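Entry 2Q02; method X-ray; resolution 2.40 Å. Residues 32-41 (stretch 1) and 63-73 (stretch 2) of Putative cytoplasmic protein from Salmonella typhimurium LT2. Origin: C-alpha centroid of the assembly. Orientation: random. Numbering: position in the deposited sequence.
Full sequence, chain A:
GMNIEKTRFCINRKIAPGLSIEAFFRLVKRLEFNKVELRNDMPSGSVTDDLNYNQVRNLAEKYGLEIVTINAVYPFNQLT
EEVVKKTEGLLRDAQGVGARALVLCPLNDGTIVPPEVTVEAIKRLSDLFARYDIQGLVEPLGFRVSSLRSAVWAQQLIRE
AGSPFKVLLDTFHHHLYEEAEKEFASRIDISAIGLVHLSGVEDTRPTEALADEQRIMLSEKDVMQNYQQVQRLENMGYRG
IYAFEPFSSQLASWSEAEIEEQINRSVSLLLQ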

# COMPACT_ATOMS: atom_id res chain seq x y z
N GLU A 32 -17.15 4.96 -9.65
CA GLU A 32 -17.54 5.91 -8.61
C GLU A 32 -16.71 5.83 -7.34
O GLU A 32 -17.25 5.99 -6.24
CB GLU A 32 -19.03 5.80 -8.28
CG GLU A 32 -19.93 6.55 -9.25
CD GLU A 32 -21.39 6.32 -8.97
OE1 GLU A 32 -21.83 5.15 -9.10
OE2 GLU A 32 -22.09 7.29 -8.63
N PHE A 33 -15.40 5.58 -7.48
CA PHE A 33 -14.45 5.77 -6.39
C PHE A 33 -13.70 7.06 -6.64
O PHE A 33 -13.69 7.56 -7.75
CB PHE A 33 -13.48 4.58 -6.26
CG PHE A 33 -14.19 3.29 -6.03
CD1 PHE A 33 -14.82 3.05 -4.80
CD2 PHE A 33 -14.32 2.35 -7.04
CE1 PHE A 33 -15.51 1.88 -4.59
CE2 PHE A 33 -15.01 1.17 -6.83
CZ PHE A 33 -15.61 0.93 -5.60
N ASN A 34 -13.07 7.59 -5.61
CA ASN A 34 -12.41 8.90 -5.69
C ASN A 34 -10.98 8.88 -5.15
O ASN A 34 -10.41 9.91 -4.84
CB ASN A 34 -13.24 9.95 -4.94
CG ASN A 34 -13.40 9.63 -3.44
OD1 ASN A 34 -12.66 8.82 -2.86
ND2 ASN A 34 -14.37 10.28 -2.82
N LYS A 35 -10.39 7.69 -5.07
CA LYS A 35 -9.04 7.50 -4.55
C LYS A 35 -8.25 6.51 -5.37
O LYS A 35 -8.77 5.47 -5.77
CB LYS A 35 -9.09 7.02 -3.09
CG LYS A 35 -9.64 8.09 -2.13
CD LYS A 35 -9.89 7.58 -0.70
CE LYS A 35 -10.23 8.73 0.22
NZ LYS A 35 -11.43 9.33 -0.34
N VAL A 36 -6.99 6.85 -5.64
CA VAL A 36 -6.03 5.93 -6.27
C VAL A 36 -4.66 6.02 -5.64
O VAL A 36 -4.39 6.92 -4.86
CB VAL A 36 -5.81 6.23 -7.79
CG1 VAL A 36 -7.07 5.99 -8.57
CG2 VAL A 36 -5.29 7.66 -8.00
N GLU A 37 -3.80 5.09 -6.01
CA GLU A 37 -2.39 5.12 -5.71
C GLU A 37 -1.63 4.98 -7.02
O GLU A 37 -1.98 4.13 -7.85
CB GLU A 37 -2.00 3.93 -4.81
CG GLU A 37 -2.60 3.93 -3.42
CD GLU A 37 -2.09 2.77 -2.58
OE1 GLU A 37 -2.73 1.68 -2.65
OE2 GLU A 37 -1.04 2.94 -1.89
N LEU A 38 -0.59 5.77 -7.19
CA LEU A 38 0.34 5.59 -8.30
C LEU A 38 1.58 4.80 -7.84
O LEU A 38 1.72 4.50 -6.66
CB LEU A 38 0.72 6.94 -8.93
CG LEU A 38 -0.39 7.69 -9.69
CD1 LEU A 38 0.12 8.99 -10.25
CD2 LEU A 38 -1.01 6.86 -10.80
N ARG A 39 2.45 4.45 -8.78
CA ARG A 39 3.58 3.56 -8.49
C ARG A 39 4.79 3.74 -9.44
O ARG A 39 4.64 4.00 -10.65
CB ARG A 39 3.13 2.10 -8.60
CG ARG A 39 1.77 1.72 -7.98
CD ARG A 39 1.54 0.23 -8.18
NE ARG A 39 2.67 -0.51 -7.64
CZ ARG A 39 2.75 -0.97 -6.39
NH1 ARG A 39 1.75 -0.86 -5.54
NH2 ARG A 39 3.85 -1.59 -6.01
N ASN A 40 5.99 3.54 -8.90
CA ASN A 40 7.22 3.64 -9.72
C ASN A 40 7.67 2.30 -10.33
O ASN A 40 8.72 2.24 -10.97
CB ASN A 40 8.37 4.27 -8.94
CG ASN A 40 8.95 3.34 -7.91
OD1 ASN A 40 8.30 2.37 -7.52
ND2 ASN A 40 10.17 3.63 -7.44
N ASP A 41 6.87 1.24 -10.16
CA ASP A 41 7.25 -0.10 -10.66
C ASP A 41 6.26 -0.66 -11.69
O ASP A 41 6.12 -1.88 -11.85
CB ASP A 41 7.45 -1.09 -9.51
CG ASP A 41 6.23 -1.27 -8.67
OD1 ASP A 41 5.15 -0.78 -9.04
OD2 ASP A 41 6.36 -1.93 -7.62
N TYR A 63 -11.15 13.69 -13.31
CA TYR A 63 -11.91 12.50 -12.91
C TYR A 63 -12.23 12.50 -11.41
O TYR A 63 -12.71 11.50 -10.87
CB TYR A 63 -11.16 11.24 -13.34
CG TYR A 63 -11.05 11.15 -14.84
CD1 TYR A 63 -12.14 10.78 -15.60
CD2 TYR A 63 -9.87 11.46 -15.49
CE1 TYR A 63 -12.06 10.69 -16.99
CE2 TYR A 63 -9.78 11.39 -16.88
CZ TYR A 63 -10.88 11.00 -17.62
OH TYR A 63 -10.80 10.93 -18.99
N GLY A 64 -12.00 13.63 -10.74
CA GLY A 64 -12.37 13.80 -9.34
C GLY A 64 -11.68 12.85 -8.37
O GLY A 64 -12.30 12.37 -7.43
N LEU A 65 -10.39 12.59 -8.61
CA LEU A 65 -9.62 11.61 -7.84
C LEU A 65 -8.58 12.26 -6.97
O LEU A 65 -7.94 13.23 -7.39
CB LEU A 65 -8.91 10.62 -8.76
CG LEU A 65 -9.79 9.94 -9.80
CD1 LEU A 65 -8.95 9.00 -10.65
CD2 LEU A 65 -10.96 9.21 -9.15
N GLU A 66 -8.42 11.73 -5.77
CA GLU A 66 -7.28 12.01 -4.91
C GLU A 66 -6.23 10.93 -5.12
O GLU A 66 -6.52 9.75 -5.01
CB GLU A 66 -7.69 12.03 -3.43
CG GLU A 66 -6.52 11.78 -2.46
CD GLU A 66 -6.83 12.14 -0.99
OE1 GLU A 66 -7.89 11.73 -0.45
OE2 GLU A 66 -5.97 12.84 -0.37
N ILE A 67 -5.00 11.33 -5.42
CA ILE A 67 -3.89 10.39 -5.44
C ILE A 67 -3.40 10.26 -4.00
O ILE A 67 -2.80 11.18 -3.47
CB ILE A 67 -2.76 10.87 -6.36
CG1 ILE A 67 -3.27 10.97 -7.80
CG2 ILE A 67 -1.53 9.92 -6.24
CD1 ILE A 67 -2.34 11.68 -8.74
N VAL A 68 -3.67 9.13 -3.36
CA VAL A 68 -3.45 8.99 -1.93
C VAL A 68 -2.00 8.68 -1.63
O VAL A 68 -1.41 9.27 -0.73
CB VAL A 68 -4.34 7.88 -1.29
CG1 VAL A 68 -4.03 7.75 0.19
CG2 VAL A 68 -5.85 8.16 -1.53
N THR A 69 -1.40 7.73 -2.36
CA THR A 69 0.03 7.48 -2.17
C THR A 69 0.76 7.25 -3.46
O THR A 69 0.15 7.03 -4.51
CB THR A 69 0.36 6.24 -1.26
OG1 THR A 69 0.34 5.04 -2.05
CG2 THR A 69 -0.63 6.10 -0.12
N ILE A 70 2.09 7.27 -3.33
CA ILE A 70 2.98 6.67 -4.30
C ILE A 70 3.70 5.48 -3.65
O ILE A 70 4.13 5.55 -2.51
CB ILE A 70 3.96 7.71 -4.84
CG1 ILE A 70 3.17 8.71 -5.71
CG2 ILE A 70 5.08 7.05 -5.63
CD1 ILE A 70 3.96 9.87 -6.19
N ASN A 71 3.76 4.38 -4.38
CA ASN A 71 4.53 3.19 -4.00
C ASN A 71 5.72 3.07 -4.95
O ASN A 71 5.49 2.98 -6.16
CB ASN A 71 3.70 1.91 -4.20
CG ASN A 71 2.55 1.79 -3.23
OD1 ASN A 71 2.65 1.04 -2.26
ND2 ASN A 71 1.44 2.53 -3.49
N ALA A 72 6.97 2.99 -4.46
CA ALA A 72 7.35 3.04 -3.04
C ALA A 72 8.85 3.21 -3.00
O ALA A 72 9.51 2.96 -4.01
CB ALA A 72 6.97 1.75 -2.31
N VAL A 73 9.37 3.66 -1.85
CA VAL A 73 10.80 3.66 -1.60
C VAL A 73 11.24 2.29 -1.13
O VAL A 73 10.64 1.73 -0.21
CB VAL A 73 11.20 4.58 -0.46
CG1 VAL A 73 12.75 4.52 -0.27
CG2 VAL A 73 10.70 5.98 -0.71

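Neighbouring parallel strands are joined by their backbones; the backbone sends each side chain to one face, and its rotamer then settles which neighbours it meets. Stretches 32-41 and 63-73 of this putative cytoplasmic protein, whose strands are 35-39 and 66-73, are a compact example, burying 809 Å² between them, both sides summed.

The backbone ladder opens with Glu66 N donating to Asn34 O (2.9 Å), continues with Val36 N to Glu66 O (3.0 Å), and reaches Val68 N to Val36 O (2.8 Å). Here the register slips by one residue. Val36 pairs with Ile67 but Leu38 with Ile70, so stretch 2 spends an extra residue at Val68, whose phi/psi of -81/-47° departs from extended geometry. Its CA-to-CB bond points toward stretch 1, and the t rotamer brings Val68 CG2 to 3.8 Å from Lys35 CB. Beyond this irregularity the ladder resumes: Leu38 N donates to Thr69 O (3.1 Å), Asn71 N to Leu38 O (3.1 Å) and Asn40 N to Asn71 O (2.8 Å).

Val36, Leu38, Ile67 and Ile70 share one face, all buried and all with chi1 in m. The chi2 angles of Leu38, Ile67 and Ile70 are t, extending their chains. Val36 CG2 lies 3.9 Å from Ile67 CG1, while Leu38 CD1 meets Ile67 CD1 at 3.9 Å, so the isoleucine touches both residues of the opposing strand. Aliphatic side chains, beta-branched valine and isoleucine together with leucine, suit this place because they fill space without leaving polar groups to satisfy.

The other face carries Lys35, Glu37, Arg39, Glu66, Thr69 and Asn71, and where its polar groups are buried, as at Glu37, Thr69 and Asn71, they find precise partners. Glu37, m at chi1 and t at chi2, reaches out so that its OE2 accepts from Thr69 OG1 (2.5 Å) and Asn71 ND2 (3.0 Å). Thr69 is p and Asn71 m, settings that bring both donors to the same oxygen. A carboxylate suits this site: one oxygen can accept several hydrogen bonds.

Arg39 combines m, t and p at its first three chi angles. Its guanidinium has Asn71 CB over one face, while its edge forms a paired salt bridge with Asp41, Arg39 NE to Asp41 OD1 at 2.9 Å and Arg39 NH2 to Asp41 OD2 at 3.0 Å. Lys35, extended through chi3, turns at chi4 (p) and donates from NZ to Asn34 OD1 (2.9 Å).

At the far end, Asn40 in p brings its OD1 within a weak hydrogen bond of Ala72 N (3.4 Å), the nitrogen of the cis peptide bond between Asn71 and Ala72.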